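Local coordinates for protein exocyst complex component EXO70 (Saccharomyces cerevisiae, PDB 2PFV) that helps assemble the exocyst, the complex that tethers secretory vesicles to sites of exocytosis, and interacts with the small GTPase RHO3, at residues E20-E25 / L71-Q76; I215-I220 / K262-Y267. All blocks are in the same frame, centred on the assembly; numbering follows the deposited sequence.

Contact 1 (E20-E25 / L71-Q76)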
# COMPACT_ATOMS: atom_id res chain seq x y z
N GLU A 20 -70.06 -19.92 8.88
CA GLU A 20 -68.74 -20.16 9.44
C GLU A 20 -67.77 -19.06 9.01
O GLU A 20 -66.99 -18.55 9.82
CB GLU A 20 -68.20 -21.51 8.96
CG GLU A 20 -68.46 -22.67 9.89
CD GLU A 20 -67.18 -23.33 10.37
OE1 GLU A 20 -66.41 -23.84 9.52
OE2 GLU A 20 -66.93 -23.33 11.59
N ALA A 21 -67.84 -18.68 7.73
CA ALA A 21 -66.97 -17.65 7.19
C ALA A 21 -67.17 -16.31 7.88
O ALA A 21 -66.20 -15.65 8.26
CB ALA A 21 -67.20 -17.50 5.70
N SER A 22 -68.42 -15.89 8.03
CA SER A 22 -68.73 -14.62 8.67
C SER A 22 -68.20 -14.61 10.09
O SER A 22 -67.84 -13.57 10.63
CB SER A 22 -70.24 -14.38 8.68
OG SER A 22 -70.67 -14.04 7.37
N LYS A 23 -68.16 -15.79 10.69
CA LYS A 23 -67.66 -15.95 12.04
C LYS A 23 -66.15 -15.66 12.02
O LYS A 23 -65.64 -14.83 12.78
CB LYS A 23 -67.93 -17.38 12.51
CG LYS A 23 -67.72 -17.63 13.98
CD LYS A 23 -68.04 -19.09 14.33
CE LYS A 23 -69.49 -19.45 14.04
NZ LYS A 23 -69.84 -20.86 14.43
N TYR A 24 -65.43 -16.35 11.13
CA TYR A 24 -64.00 -16.16 11.01
C TYR A 24 -63.66 -14.71 10.69
O TYR A 24 -62.63 -14.19 11.12
CB TYR A 24 -63.42 -17.06 9.92
CG TYR A 24 -63.44 -18.52 10.27
CD1 TYR A 24 -63.00 -18.95 11.52
CD2 TYR A 24 -63.92 -19.47 9.37
CE1 TYR A 24 -63.03 -20.30 11.87
CE2 TYR A 24 -63.96 -20.82 9.71
CZ TYR A 24 -63.52 -21.23 10.96
OH TYR A 24 -63.56 -22.57 11.30
N GLU A 25 -64.54 -14.06 9.94
CA GLU A 25 -64.34 -12.67 9.54
C GLU A 25 -64.34 -11.73 10.75
O GLU A 25 -63.50 -10.83 10.85
CB GLU A 25 -65.42 -12.27 8.55
CG GLU A 25 -65.30 -10.84 8.02
CD GLU A 25 -66.22 -10.59 6.84
OE1 GLU A 25 -67.42 -10.95 6.93
OE2 GLU A 25 -65.75 -10.03 5.82
N LEU A 71 -67.90 -17.96 -2.73
CA LEU A 71 -66.60 -18.06 -3.38
C LEU A 71 -65.87 -16.72 -3.35
O LEU A 71 -64.70 -16.63 -2.96
CB LEU A 71 -66.76 -18.52 -4.84
CG LEU A 71 -67.10 -19.99 -5.08
CD1 LEU A 71 -67.19 -20.28 -6.59
CD2 LEU A 71 -66.02 -20.86 -4.43
N THR A 72 -66.56 -15.67 -3.76
CA THR A 72 -65.98 -14.33 -3.80
C THR A 72 -65.69 -13.81 -2.40
O THR A 72 -64.67 -13.16 -2.15
CB THR A 72 -66.95 -13.35 -4.50
OG1 THR A 72 -67.33 -13.88 -5.77
CG2 THR A 72 -66.29 -11.99 -4.70
N HIS A 73 -66.59 -14.10 -1.47
CA HIS A 73 -66.40 -13.67 -0.11
C HIS A 73 -65.13 -14.29 0.45
O HIS A 73 -64.26 -13.58 0.96
CB HIS A 73 -67.60 -14.06 0.75
CG HIS A 73 -67.52 -13.55 2.15
ND1 HIS A 73 -68.20 -14.12 3.20
CD2 HIS A 73 -66.82 -12.52 2.68
CE1 HIS A 73 -67.92 -13.47 4.31
NE2 HIS A 73 -67.09 -12.49 4.02
N LEU A 74 -64.98 -15.60 0.34
CA LEU A 74 -63.78 -16.26 0.85
C LEU A 74 -62.53 -15.69 0.16
O LEU A 74 -61.55 -15.32 0.82
CB LEU A 74 -63.85 -17.78 0.63
CG LEU A 74 -64.38 -18.67 1.77
CD1 LEU A 74 -65.35 -17.92 2.68
CD2 LEU A 74 -65.07 -19.88 1.15
N GLU A 75 -62.57 -15.62 -1.17
CA GLU A 75 -61.42 -15.10 -1.90
C GLU A 75 -61.01 -13.71 -1.44
O GLU A 75 -59.84 -13.46 -1.15
CB GLU A 75 -61.73 -15.07 -3.40
CG GLU A 75 -61.91 -16.45 -4.01
CD GLU A 75 -62.65 -16.43 -5.34
OE1 GLU A 75 -63.00 -17.52 -5.85
OE2 GLU A 75 -62.89 -15.32 -5.88
N GLN A 76 -61.96 -12.79 -1.36
CA GLN A 76 -61.64 -11.43 -0.97
C GLN A 76 -61.21 -11.29 0.49
O GLN A 76 -60.29 -10.54 0.79
CB GLN A 76 -62.82 -10.52 -1.28
CG GLN A 76 -63.09 -10.44 -2.78
CD GLN A 76 -61.90 -9.93 -3.54
OE1 GLN A 76 -61.68 -10.31 -4.69
NE2 GLN A 76 -61.11 -9.06 -2.91
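Helices 14-29 and 65-93 face each other here through Ala21, Ser22 and Glu25 against His73 and Leu74, their local axes running the same way at 23° and coming no nearer than 10.9 Å. The imidazole of His73 spans most of that gap: with CG anti to the backbone N, the ring reaches across and presents its NE2 edge to the Glu25 carboxylate. NE2 of His73 donates a weak but nearly straight hydrogen bond to OE2 of Glu25 (3.3 Å, 168° at the hydrogen). The extended Glu25 chain carries the carboxylate to the ring edge, where CD lies in the ring plane and the carboxylate is turned 48° from it. This is helix packing within the N-terminal Exo70 region, where helix 37-55 also touches both segments, through Tyr24 and Leu71. Deeper in, CB of Ala21 packs on CD1 of Leu74 at 3.6 Å. Ser22 OG sits near the ring plane at the CE1 edge of His73 and makes a weak hydrogen bond back to Ala18 O. Glu25 OE2 also has a long, weak ion pair with Arg80. Replacing Glu25 by alanine removes the carboxylate, which would probably leave His73 NE2 without this acceptor, its ring freer to turn and Arg80 without its distant partner.

Contact 2 (I215-I220 / K262-Y267)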
# COMPACT_ATOMS: atom_id res chain seq x y z
N ILE A 215 -29.64 -7.88 -1.05
CA ILE A 215 -29.55 -6.79 -0.10
C ILE A 215 -28.17 -6.15 -0.09
O ILE A 215 -28.03 -4.95 0.13
CB ILE A 215 -29.85 -7.29 1.34
CG1 ILE A 215 -31.28 -7.83 1.42
CG2 ILE A 215 -29.66 -6.14 2.35
CD1 ILE A 215 -31.63 -8.45 2.77
N LEU A 216 -27.14 -6.95 -0.35
CA LEU A 216 -25.76 -6.45 -0.33
C LEU A 216 -25.24 -5.91 -1.65
O LEU A 216 -24.47 -4.94 -1.67
CB LEU A 216 -24.82 -7.55 0.16
CG LEU A 216 -25.07 -8.13 1.55
CD1 LEU A 216 -23.98 -9.16 1.86
CD2 LEU A 216 -25.07 -7.02 2.60
N SER A 217 -25.65 -6.52 -2.76
CA SER A 217 -25.18 -6.08 -4.07
C SER A 217 -25.35 -4.58 -4.30
O SER A 217 -24.45 -3.92 -4.82
CB SER A 217 -25.87 -6.87 -5.18
OG SER A 217 -25.46 -8.23 -5.15
N PRO A 218 -26.51 -4.02 -3.92
CA PRO A 218 -26.67 -2.58 -4.14
C PRO A 218 -25.63 -1.78 -3.35
O PRO A 218 -25.07 -0.80 -3.84
CB PRO A 218 -28.09 -2.32 -3.67
CG PRO A 218 -28.79 -3.61 -4.02
CD PRO A 218 -27.79 -4.64 -3.55
N LEU A 219 -25.37 -2.22 -2.12
CA LEU A 219 -24.40 -1.55 -1.26
C LEU A 219 -23.02 -1.60 -1.92
O LEU A 219 -22.29 -0.61 -1.94
CB LEU A 219 -24.34 -2.24 0.11
CG LEU A 219 -25.68 -2.57 0.77
CD1 LEU A 219 -25.43 -3.14 2.16
CD2 LEU A 219 -26.54 -1.32 0.86
N ILE A 220 -22.68 -2.77 -2.45
CA ILE A 220 -21.41 -2.98 -3.12
C ILE A 220 -21.31 -2.12 -4.37
O ILE A 220 -20.26 -1.58 -4.69
CB ILE A 220 -21.25 -4.46 -3.51
CG1 ILE A 220 -21.10 -5.32 -2.25
CG2 ILE A 220 -20.07 -4.64 -4.46
CD1 ILE A 220 -19.93 -4.94 -1.39
N LYS A 262 -19.85 -15.62 0.70
CA LYS A 262 -21.14 -15.04 0.34
C LYS A 262 -21.30 -14.93 -1.17
O LYS A 262 -20.38 -14.53 -1.88
CB LYS A 262 -21.32 -13.65 0.96
CG LYS A 262 -21.40 -13.65 2.49
CD LYS A 262 -21.60 -12.23 3.00
CE LYS A 262 -21.65 -12.17 4.53
NZ LYS A 262 -20.38 -12.61 5.17
N GLU A 263 -22.48 -15.29 -1.66
CA GLU A 263 -22.76 -15.21 -3.08
C GLU A 263 -23.11 -13.76 -3.39
O GLU A 263 -23.78 -13.09 -2.60
CB GLU A 263 -23.94 -16.11 -3.45
CG GLU A 263 -24.44 -15.77 -4.73
N LEU A 264 -22.66 -13.27 -4.54
CA LEU A 264 -22.92 -11.89 -4.93
C LEU A 264 -23.27 -11.80 -6.41
O LEU A 264 -22.92 -12.68 -7.19
CB LEU A 264 -21.70 -11.02 -4.63
CG LEU A 264 -21.98 -9.66 -4.00
CD1 LEU A 264 -22.61 -9.85 -2.63
CD2 LEU A 264 -20.68 -8.87 -3.89
N GLN A 265 -23.95 -10.72 -6.78
CA GLN A 265 -24.34 -10.52 -8.17
C GLN A 265 -23.24 -9.76 -8.90
O GLN A 265 -22.79 -10.17 -9.97
CB GLN A 265 -25.63 -9.70 -8.25
CG GLN A 265 -26.76 -10.19 -7.37
CD GLN A 265 -28.04 -9.42 -7.61
OE1 GLN A 265 -28.05 -8.19 -7.63
NE2 GLN A 265 -29.14 -10.15 -7.79
N ASN A 266 -22.83 -8.64 -8.31
CA ASN A 266 -21.80 -7.79 -8.90
C ASN A 266 -20.44 -7.91 -8.23
O ASN A 266 -19.80 -6.90 -7.92
CB ASN A 266 -22.27 -6.33 -8.84
CG ASN A 266 -22.75 -5.92 -7.47
OD1 ASN A 266 -22.21 -6.37 -6.45
ND2 ASN A 266 -23.75 -5.06 -7.43
N TYR A 267 -19.97 -9.13 -8.02
CA TYR A 267 -18.67 -9.34 -7.40
C TYR A 267 -17.60 -8.83 -8.35
O TYR A 267 -16.48 -8.49 -7.95
CB TYR A 267 -18.45 -10.83 -7.11
CG TYR A 267 -17.29 -11.09 -6.17
CD1 TYR A 267 -17.34 -10.68 -4.84
CD2 TYR A 267 -16.13 -11.72 -6.62
CE1 TYR A 267 -16.26 -10.89 -3.97
CE2 TYR A 267 -15.04 -11.94 -5.77
CZ TYR A 267 -15.12 -11.52 -4.45
OH TYR A 267 -14.05 -11.71 -3.60
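Ser217 and Ile220, on one side of helix 208-236, meet Leu264, Gln265 and Asn266 of the loop that leads into helix 267-296. The carboxamide of Asn266 supplies the strongest polar link: ND2 of Asn266 donates to the backbone O of Ser217 at 2.9 Å, with 168° at the hydrogen. The acceptor lies almost in the amide plane, yet the donor stands above the carbonyl plane, 51° out of it. OD1 of Asn266 comes to 3.4 Å from CG2 of Ile220. Ser217 OG takes a weak hydrogen bond from the backbone N of Gln265 (3.3 Å), and CG of Gln265 lies 3.2 Å from OG of Ser217. On the apolar side the Leu264 and Ile220 side chains cross obliquely, with CD2 of Leu264 3.9 Å from CG1 of Ile220, and CD1 of Leu264 faces CB of Leu216. Farther along, CD1 of Leu216 meets CD of Lys262 at 4.0 Å, the two chains at about a right angle.

Behind this shell, Ser217 OG sits beside its own backbone N (chi1 -67°) and is hydrogen-bonded to Ser213 O one turn back. The helix kinks here, where the N of Pro218, which has no hydrogen, and the N of Leu219 make no bond to the preceding turn. Leu259 packs on both Ile220 and Leu264, while Lys262 bends at its end so that NZ bonds Ser258 O. In this structural packing of the C-terminal Exo70 region, the loop between helices 245-258 and 267-296 is fastened by one good hydrogen bond from the Asn266 carboxamide and one weak one from Gln265 N to the Ser217 hydroxyl, at the price of a buried Asn266 OD1 with no hydrogen-bond partner in the model.

Overall arrangement
Both pieces of contact 1 precede those of contact 2 along the chain, so the two follow in series. They share no helix: 20-25 and 71-76 lie on helices 14-29 and 65-93 in the N-terminal Exo70 region, whereas in the C-terminal region 215-220 belongs to helix 208-236 and the loop before helix 267-296 holds 262-267. Their centres are 43 Å apart and their nearest atoms about 29 Å. Both lie on the same side of the chain's centre, contact 1 about 67 Å out and contact 2 about 25 Å. That spread fits the long helical rod of Exo70: each contact joins pieces some 40 to 50 residues apart, with mostly helix between them, and neither links the N-terminal region to the C-terminal one.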